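Local coordinates for Lmo1076 protein (Listeria monocytogenes serovar 1/2a, PDB 3FI7) that hydrolyses peptidoglycan as an autolysin of the GH73 N-acetylglucosaminidase family and is subject to autoinhibition, this chain being its catalytic domain, at residues T39-L44 with S53-Q58; K147-A152 with K169-I174. All coordinates share one frame; numbering follows the deposited sequence.

Reading from the N terminus, helix 29-47 leads through a short connection into helix 52-63, and contact 1 (39-44 with 53-58) closes the loop between these two helices, with eight residues between its segments. The chain then makes the two-stranded antiparallel sheet and helix 116-129 before contact 2 opens. Contact 2 (147-152 with 169-174) ties the start of helix 149-156 to helix 166-176 and closes a loop of sixteen residues. The two contacts follow in series, without nesting or crossing. They nevertheless meet in space, their centres about 13 Å apart, because helix 52-63, one side of contact 1, also borders helix 166-176: Leu170, Leu173 and Ile174 pack against the backbone of Ser53, Ala57 and Gln58.

Contact 1 of 2, residues T39-L44 with S53-Q58; sequences TQAMDL and SVMIAQ
This is a small, buried, wholly apolar contact between two successive helices, 29-47 and 52-63, deep in a catalytic domain whose sequence family belongs to the lysozyme clan. Ala41 carries one side of it, chiefly through CB, which points at helix 52-63 and reaches both Met55 and Ile56. With so short a side chain, the backbones can come near, and the CA atoms of Ala41 and Met55 stand 6.7 Å apart. Met55 sends its chain out with CG anti to the backbone N (chi1 179°) and extended as far as the sulfur, then bends at the last torsion. SD thereby comes 3.9 Å from Ala41 CB, while CE turns away from the methyl. Ile56 arrives along its longer branch, CG1 touching Ala41 CB at 3.7 Å. CD1 continues past the same methyl, 4.0 Å from Ala41 CB. Met55 also rests on Asn123 and Ala124 of helix 116-129; Ile56 also touches Ile34 and Ile37, earlier on helix 29-47, and Tyr182. With no hydrogen bond or charge pair between the segments, the association rests on shape and on the removal of apolar surface from water, for which a flexible thioether and a branched aliphatic chain suit a small methyl.

Contact 2 of 2, residues K147-A152 with K169-I174; sequences KTYKDA and KLNTLI
The ring of Tyr149 has Ile174 CG2 over one face and Asn171 OD1 at its edge, near the plane, where helix 149-156 meets helix 166-176. Tyr149 is the first residue of its helix, which is opened by a capping box of Thr148 and Asp151. The methyl makes a CH-pi contact, with Ile174 CG2 3.8 Å from the centroid of the Tyr149 ring and 22° off its normal. A beta-branched residue suits this place because its second arm is used too: Ile174 CD1 lies 3.5 Å from Tyr149 CD2. Chi1 of 68° sets Tyr149 CG between the backbone N and carbonyl carbon and carries the ring out toward helix 166-176. The Asn171 amide is turned 76° from the ring, its OD1 3.8 Å from Tyr149 CE2, and that oxygen is hydrogen-bonded to Thr153, one turn beyond Tyr149. In the capping box, Thr148 N gives a nearly straight bond to Asp151 OD1, and Lys150 N a weak one back to Thr148 OG1, so these two N-H groups are each met by a side chain. The phenol and the amide NH2 also reach across through water. One water accepts from Asn171 ND2 and donates to Lys150 O; another, at the ring's edge and in its plane, lies 2.7 Å from Tyr149 OH and donates to Asn171 O at 3.0 Å.

Contact 1 of 2, residues T39-L44 with S53-Q58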
ATOM      1  N   THR A  39       1.192  -7.101  -8.874  1.00 32.67           N
ATOM      2  CA  THR A  39       1.952  -7.041 -10.122  1.00 35.10           C
ATOM      3  C   THR A  39       2.553  -5.655 -10.364  1.00 33.80           C
ATOM      4  O   THR A  39       3.746  -5.522 -10.643  1.00 32.73           O
ATOM      5  CB  THR A  39       1.081  -7.405 -11.328  1.00 34.19           C
ATOM      6  OG1 THR A  39       0.405  -8.634 -11.065  1.00 34.61           O
ATOM      7  CG2 THR A  39       1.947  -7.540 -12.604  1.00 32.19           C
ATOM      8  N   GLN A  40       1.721  -4.629 -10.252  1.00 35.15           N
ATOM      9  CA  GLN A  40       2.169  -3.254 -10.454  1.00 36.64           C
ATOM     10  C   GLN A  40       3.138  -2.838  -9.360  1.00 37.43           C
ATOM     11  O   GLN A  40       4.078  -2.093  -9.614  1.00 40.64           O
ATOM     12  CB  GLN A  40       0.975  -2.292 -10.508  1.00 33.01           C
ATOM     13  CG  GLN A  40       0.086  -2.497 -11.735  1.00 39.98           C
ATOM     14  CD  GLN A  40      -1.374  -2.065 -11.508  1.00 66.40           C
ATOM     15  OE1 GLN A  40      -1.986  -2.356 -10.462  1.00 60.99           O
ATOM     16  NE2 GLN A  40      -1.942  -1.382 -12.502  1.00 62.23           N
ATOM     17  N   ALA A  41       2.924  -3.333  -8.145  1.00 30.28           N
ATOM     18  CA  ALA A  41       3.831  -2.996  -7.057  1.00 34.02           C
ATOM     19  C   ALA A  41       5.221  -3.586  -7.296  1.00 37.41           C
ATOM     20  O   ALA A  41       6.229  -2.939  -7.025  1.00 39.81           O
ATOM     21  CB  ALA A  41       3.271  -3.455  -5.709  1.00 31.85           C
ATOM     22  N   MET A  42       5.276  -4.816  -7.797  1.00 33.63           N
ATOM     23  CA  MET A  42       6.566  -5.444  -8.085  1.00 37.95           C
ATOM     24  C   MET A  42       7.315  -4.662  -9.174  1.00 34.59           C
ATOM     25  O   MET A  42       8.514  -4.412  -9.056  1.00 38.02           O
ATOM     26  CB  MET A  42       6.404  -6.929  -8.475  1.00 26.65           C
ATOM     27  CG  MET A  42       6.147  -7.869  -7.294  1.00 32.23           C
ATOM     28  SD  MET A  42       6.055  -9.640  -7.719  1.00 36.41           S
ATOM     29  CE  MET A  42       4.471  -9.724  -8.570  1.00 24.71           C
ATOM     30  N   ASP A  43       6.603  -4.268 -10.223  1.00 32.69           N
ATOM     31  CA  ASP A  43       7.215  -3.516 -11.315  1.00 39.06           C
ATOM     32  C   ASP A  43       7.723  -2.153 -10.861  1.00 35.57           C
ATOM     33  O   ASP A  43       8.855  -1.793 -11.134  1.00 39.84           O
ATOM     34  CB  ASP A  43       6.229  -3.332 -12.464  1.00 40.74           C
ATOM     35  CG  ASP A  43       5.772  -4.648 -13.045  1.00 64.00           C
ATOM     36  OD1 ASP A  43       6.452  -5.664 -12.784  1.00 65.74           O
ATOM     37  OD2 ASP A  43       4.741  -4.667 -13.760  1.00 71.62           O
ATOM     38  N   LEU A  44       6.882  -1.397 -10.168  1.00 38.14           N
ATOM     39  CA  LEU A  44       7.257  -0.053  -9.757  1.00 40.20           C
ATOM     40  C   LEU A  44       8.372  -0.077  -8.723  1.00 43.94           C
ATOM     41  O   LEU A  44       9.267   0.765  -8.754  1.00 39.98           O
ATOM     42  CB  LEU A  44       6.056   0.697  -9.199  1.00 32.79           C
ATOM     43  CG  LEU A  44       4.988   1.030 -10.227  1.00 38.71           C
ATOM     44  CD1 LEU A  44       3.677   1.330  -9.506  1.00 31.16           C
ATOM     45  CD2 LEU A  44       5.444   2.197 -11.127  1.00 35.19           C
ATOM     46  N   SER A  53       6.661  -5.388  -0.700  1.00 27.01           N
ATOM     47  CA  SER A  53       5.892  -5.815   0.460  1.00 30.33           C
ATOM     48  C   SER A  53       5.470  -4.596   1.265  1.00 30.02           C
ATOM     49  O   SER A  53       4.373  -4.547   1.807  1.00 32.73           O
ATOM     50  CB  SER A  53       6.703  -6.764   1.339  1.00 27.90           C
ATOM     51  OG  SER A  53       7.905  -6.144   1.751  1.00 33.93           O
ATOM     52  N   VAL A  54       6.349  -3.606   1.332  1.00 33.14           N
ATOM     53  CA  VAL A  54       6.068  -2.408   2.107  1.00 33.36           C
ATOM     54  C   VAL A  54       5.044  -1.530   1.375  1.00 34.65           C
ATOM     55  O   VAL A  54       4.152  -0.943   1.992  1.00 33.86           O
ATOM     56  CB  VAL A  54       7.371  -1.636   2.409  1.00 37.19           C
ATOM     57  CG1 VAL A  54       7.075  -0.272   3.021  1.00 30.83           C
ATOM     58  CG2 VAL A  54       8.264  -2.472   3.328  1.00 26.14           C
ATOM     59  N   MET A  55       5.157  -1.466   0.053  1.00 26.46           N
ATOM     60  CA  MET A  55       4.191  -0.711  -0.749  1.00 35.50           C
ATOM     61  C   MET A  55       2.777  -1.300  -0.685  1.00 36.92           C
ATOM     62  O   MET A  55       1.786  -0.571  -0.567  1.00 33.94           O
ATOM     63  CB  MET A  55       4.641  -0.629  -2.210  1.00 32.26           C
ATOM     64  CG  MET A  55       3.653   0.142  -3.089  1.00 41.89           C
ATOM     65  SD  MET A  55       4.107   0.219  -4.841  1.00 49.30           S
ATOM     66  CE  MET A  55       5.207   1.633  -4.842  1.00 40.01           C
ATOM     67  N   ILE A  56       2.688  -2.622  -0.780  1.00 28.19           N
ATOM     68  CA  ILE A  56       1.394  -3.284  -0.753  1.00 31.28           C
ATOM     69  C   ILE A  56       0.774  -3.112   0.631  1.00 29.11           C
ATOM     70  O   ILE A  56      -0.409  -2.821   0.749  1.00 34.84           O
ATOM     71  CB  ILE A  56       1.510  -4.783  -1.126  1.00 29.04           C
ATOM     72  CG1 ILE A  56       1.943  -4.932  -2.586  1.00 30.14           C
ATOM     73  CG2 ILE A  56       0.199  -5.499  -0.882  1.00 26.31           C
ATOM     74  CD1 ILE A  56       2.605  -6.269  -2.901  1.00 33.90           C
ATOM     75  N   ALA A  57       1.578  -3.277   1.678  1.00 29.81           N
ATOM     76  CA  ALA A  57       1.079  -3.082   3.041  1.00 31.94           C
ATOM     77  C   ALA A  57       0.610  -1.642   3.261  1.00 33.62           C
ATOM     78  O   ALA A  57      -0.439  -1.409   3.857  1.00 33.45           O
ATOM     79  CB  ALA A  57       2.136  -3.453   4.054  1.00 28.97           C
ATOM     80  N   GLN A  58       1.378  -0.676   2.766  1.00 30.15           N
ATOM     81  CA  GLN A  58       0.968   0.721   2.867  1.00 31.37           C
ATOM     82  C   GLN A  58      -0.339   0.967   2.135  1.00 33.48           C
ATOM     83  O   GLN A  58      -1.222   1.648   2.657  1.00 33.14           O
ATOM     84  CB  GLN A  58       2.042   1.669   2.326  1.00 29.29           C
ATOM     85  CG  GLN A  58       3.087   2.051   3.337  1.00 29.09           C
ATOM     86  CD  GLN A  58       3.814   3.324   2.952  1.00 38.61           C
ATOM     87  OE1 GLN A  58       4.574   3.347   1.985  1.00 36.91           O
ATOM     88  NE2 GLN A  58       3.586   4.394   3.711  1.00 33.06           N
TER

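Contact 2 of 2, residues K147-A152 with K169-I174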
ATOM      1  N   LYS A 147      18.300  -3.545   5.127  1.00 47.19           N
ATOM      2  CA  LYS A 147      18.646  -4.963   5.027  1.00 51.14           C
ATOM      3  C   LYS A 147      17.395  -5.826   4.882  1.00 43.48           C
ATOM      4  O   LYS A 147      17.341  -6.726   4.049  1.00 45.79           O
ATOM      5  CB  LYS A 147      19.475  -5.415   6.231  1.00 58.20           C
ATOM      6  CG  LYS A 147      20.901  -4.896   6.222  1.00 78.04           C
ATOM      7  CD  LYS A 147      21.657  -5.294   7.481  1.00 91.64           C
ATOM      8  CE  LYS A 147      23.073  -4.730   7.475  1.00100.53           C
ATOM      9  NZ  LYS A 147      23.841  -5.117   8.695  1.00106.19           N
ATOM     10  N   THR A 148      16.391  -5.546   5.701  1.00 37.73           N
ATOM     11  CA  THR A 148      15.110  -6.228   5.591  1.00 44.03           C
ATOM     12  C   THR A 148      14.001  -5.195   5.527  1.00 46.25           C
ATOM     13  O   THR A 148      14.227  -4.007   5.779  1.00 41.52           O
ATOM     14  CB  THR A 148      14.833  -7.122   6.804  1.00 44.80           C
ATOM     15  OG1 THR A 148      14.562  -6.296   7.939  1.00 50.02           O
ATOM     16  CG2 THR A 148      16.030  -8.022   7.104  1.00 41.94           C
ATOM     17  N   TYR A 149      12.796  -5.657   5.223  1.00 38.30           N
ATOM     18  CA  TYR A 149      11.650  -4.768   5.141  1.00 39.22           C
ATOM     19  C   TYR A 149      11.364  -4.092   6.481  1.00 38.63           C
ATOM     20  O   TYR A 149      10.818  -2.993   6.521  1.00 39.75           O
ATOM     21  CB  TYR A 149      10.421  -5.527   4.649  1.00 34.99           C
ATOM     22  CG  TYR A 149       9.893  -6.551   5.623  1.00 37.89           C
ATOM     23  CD1 TYR A 149      10.302  -7.881   5.558  1.00 37.69           C
ATOM     24  CD2 TYR A 149       8.976  -6.194   6.598  1.00 33.47           C
ATOM     25  CE1 TYR A 149       9.807  -8.824   6.448  1.00 32.17           C
ATOM     26  CE2 TYR A 149       8.477  -7.128   7.488  1.00 34.26           C
ATOM     27  CZ  TYR A 149       8.894  -8.440   7.407  1.00 35.32           C
ATOM     28  OH  TYR A 149       8.394  -9.362   8.296  1.00 34.92           O
ATOM     29  N   LYS A 150      11.743  -4.746   7.576  1.00 31.12           N
ATOM     30  CA  LYS A 150      11.556  -4.168   8.907  1.00 37.16           C
ATOM     31  C   LYS A 150      12.357  -2.880   9.117  1.00 42.01           C
ATOM     32  O   LYS A 150      11.934  -1.996   9.861  1.00 42.02           O
ATOM     33  CB  LYS A 150      11.884  -5.184   9.998  1.00 36.56           C
ATOM     34  CG  LYS A 150      10.873  -6.322  10.057  1.00 46.88           C
ATOM     35  CD  LYS A 150      10.967  -7.090  11.362  1.00 44.90           C
ATOM     36  CE  LYS A 150       9.908  -8.168  11.411  1.00 50.28           C
ATOM     37  NZ  LYS A 150       9.848  -8.823  12.735  1.00 62.77           N
ATOM     38  N   ASP A 151      13.508  -2.769   8.462  1.00 37.46           N
ATOM     39  CA  ASP A 151      14.273  -1.527   8.528  1.00 40.28           C
ATOM     40  C   ASP A 151      13.510  -0.439   7.795  1.00 41.88           C
ATOM     41  O   ASP A 151      13.472   0.710   8.232  1.00 40.03           O
ATOM     42  CB  ASP A 151      15.659  -1.706   7.911  1.00 35.40           C
ATOM     43  CG  ASP A 151      16.470  -2.776   8.617  1.00 46.24           C
ATOM     44  OD1 ASP A 151      16.977  -3.696   7.935  1.00 51.74           O
ATOM     45  OD2 ASP A 151      16.583  -2.697   9.861  1.00 47.53           O
ATOM     46  N   ALA A 152      12.883  -0.819   6.684  1.00 33.41           N
ATOM     47  CA  ALA A 152      12.120   0.123   5.889  1.00 31.87           C
ATOM     48  C   ALA A 152      10.884   0.611   6.640  1.00 36.33           C
ATOM     49  O   ALA A 152      10.623   1.809   6.672  1.00 36.87           O
ATOM     50  CB  ALA A 152      11.737  -0.490   4.557  1.00 34.52           C
ATOM     51  N   LYS A 169       2.104  -2.008  12.531  1.00 31.48           N
ATOM     52  CA  LYS A 169       0.976  -2.301  11.648  1.00 32.75           C
ATOM     53  C   LYS A 169       1.426  -2.830  10.287  1.00 39.37           C
ATOM     54  O   LYS A 169       0.910  -3.843   9.816  1.00 35.02           O
ATOM     55  CB  LYS A 169       0.102  -1.066  11.451  1.00 28.45           C
ATOM     56  CG  LYS A 169      -0.522  -0.579  12.748  1.00 36.66           C
ATOM     57  CD  LYS A 169      -1.292   0.711  12.550  1.00 41.60           C
ATOM     58  CE  LYS A 169      -1.622   1.339  13.896  1.00 43.76           C
ATOM     59  NZ  LYS A 169      -2.300   2.642  13.740  1.00 46.66           N
ATOM     60  N   LEU A 170       2.381  -2.145   9.654  1.00 27.94           N
ATOM     61  CA  LEU A 170       2.902  -2.610   8.376  1.00 31.60           C
ATOM     62  C   LEU A 170       3.497  -4.013   8.514  1.00 36.16           C
ATOM     63  O   LEU A 170       3.238  -4.880   7.682  1.00 30.22           O
ATOM     64  CB  LEU A 170       3.962  -1.658   7.822  1.00 28.46           C
ATOM     65  CG  LEU A 170       3.476  -0.275   7.412  1.00 37.00           C
ATOM     66  CD1 LEU A 170       4.662   0.617   7.002  1.00 27.89           C
ATOM     67  CD2 LEU A 170       2.451  -0.384   6.300  1.00 31.09           C
ATOM     68  N   ASN A 171       4.297  -4.226   9.557  1.00 32.87           N
ATOM     69  CA  ASN A 171       4.893  -5.540   9.795  1.00 37.00           C
ATOM     70  C   ASN A 171       3.847  -6.637   9.965  1.00 36.90           C
ATOM     71  O   ASN A 171       4.043  -7.756   9.509  1.00 32.69           O
ATOM     72  CB  ASN A 171       5.817  -5.520  11.011  1.00 26.92           C
ATOM     73  CG  ASN A 171       7.027  -4.619  10.813  1.00 37.51           C
ATOM     74  OD1 ASN A 171       7.378  -4.268   9.687  1.00 36.34           O
ATOM     75  ND2 ASN A 171       7.675  -4.247  11.915  1.00 35.28           N
ATOM     76  N   THR A 172       2.736  -6.313  10.617  1.00 33.95           N
ATOM     77  CA  THR A 172       1.697  -7.303  10.846  1.00 28.67           C
ATOM     78  C   THR A 172       1.000  -7.672   9.531  1.00 30.78           C
ATOM     79  O   THR A 172       0.730  -8.841   9.282  1.00 32.85           O
ATOM     80  CB  THR A 172       0.677  -6.828  11.894  1.00 35.27           C
ATOM     81  OG1 THR A 172       1.350  -6.580  13.134  1.00 37.32           O
ATOM     82  CG2 THR A 172      -0.415  -7.883  12.114  1.00 31.56           C
ATOM     83  N   LEU A 173       0.721  -6.680   8.691  1.00 29.33           N
ATOM     84  CA  LEU A 173       0.156  -6.950   7.374  1.00 34.62           C
ATOM     85  C   LEU A 173       1.117  -7.804   6.561  1.00 31.22           C
ATOM     86  O   LEU A 173       0.723  -8.788   5.947  1.00 31.35           O
ATOM     87  CB  LEU A 173      -0.121  -5.652   6.627  1.00 33.49           C
ATOM     88  CG  LEU A 173      -1.341  -4.867   7.096  1.00 35.59           C
ATOM     89  CD1 LEU A 173      -1.173  -3.390   6.812  1.00 38.54           C
ATOM     90  CD2 LEU A 173      -2.560  -5.405   6.396  1.00 40.87           C
ATOM     91  N   ILE A 174       2.387  -7.424   6.570  1.00 29.04           N
ATOM     92  CA  ILE A 174       3.393  -8.130   5.790  1.00 30.94           C
ATOM     93  C   ILE A 174       3.512  -9.608   6.172  1.00 34.64           C
ATOM     94  O   ILE A 174       3.468 -10.470   5.297  1.00 34.64           O
ATOM     95  CB  ILE A 174       4.753  -7.419   5.854  1.00 32.08           C
ATOM     96  CG1 ILE A 174       4.691  -6.132   5.030  1.00 34.05           C
ATOM     97  CG2 ILE A 174       5.869  -8.337   5.371  1.00 28.97           C
ATOM     98  CD1 ILE A 174       5.874  -5.188   5.250  1.00 25.77           C
TER
HETATM   99  O   HOH W   1       6.687  -8.873  10.319  1.00 45.81           O
HETATM  100  O   HOH W   2       9.996  -2.439  11.970  1.00 42.36           O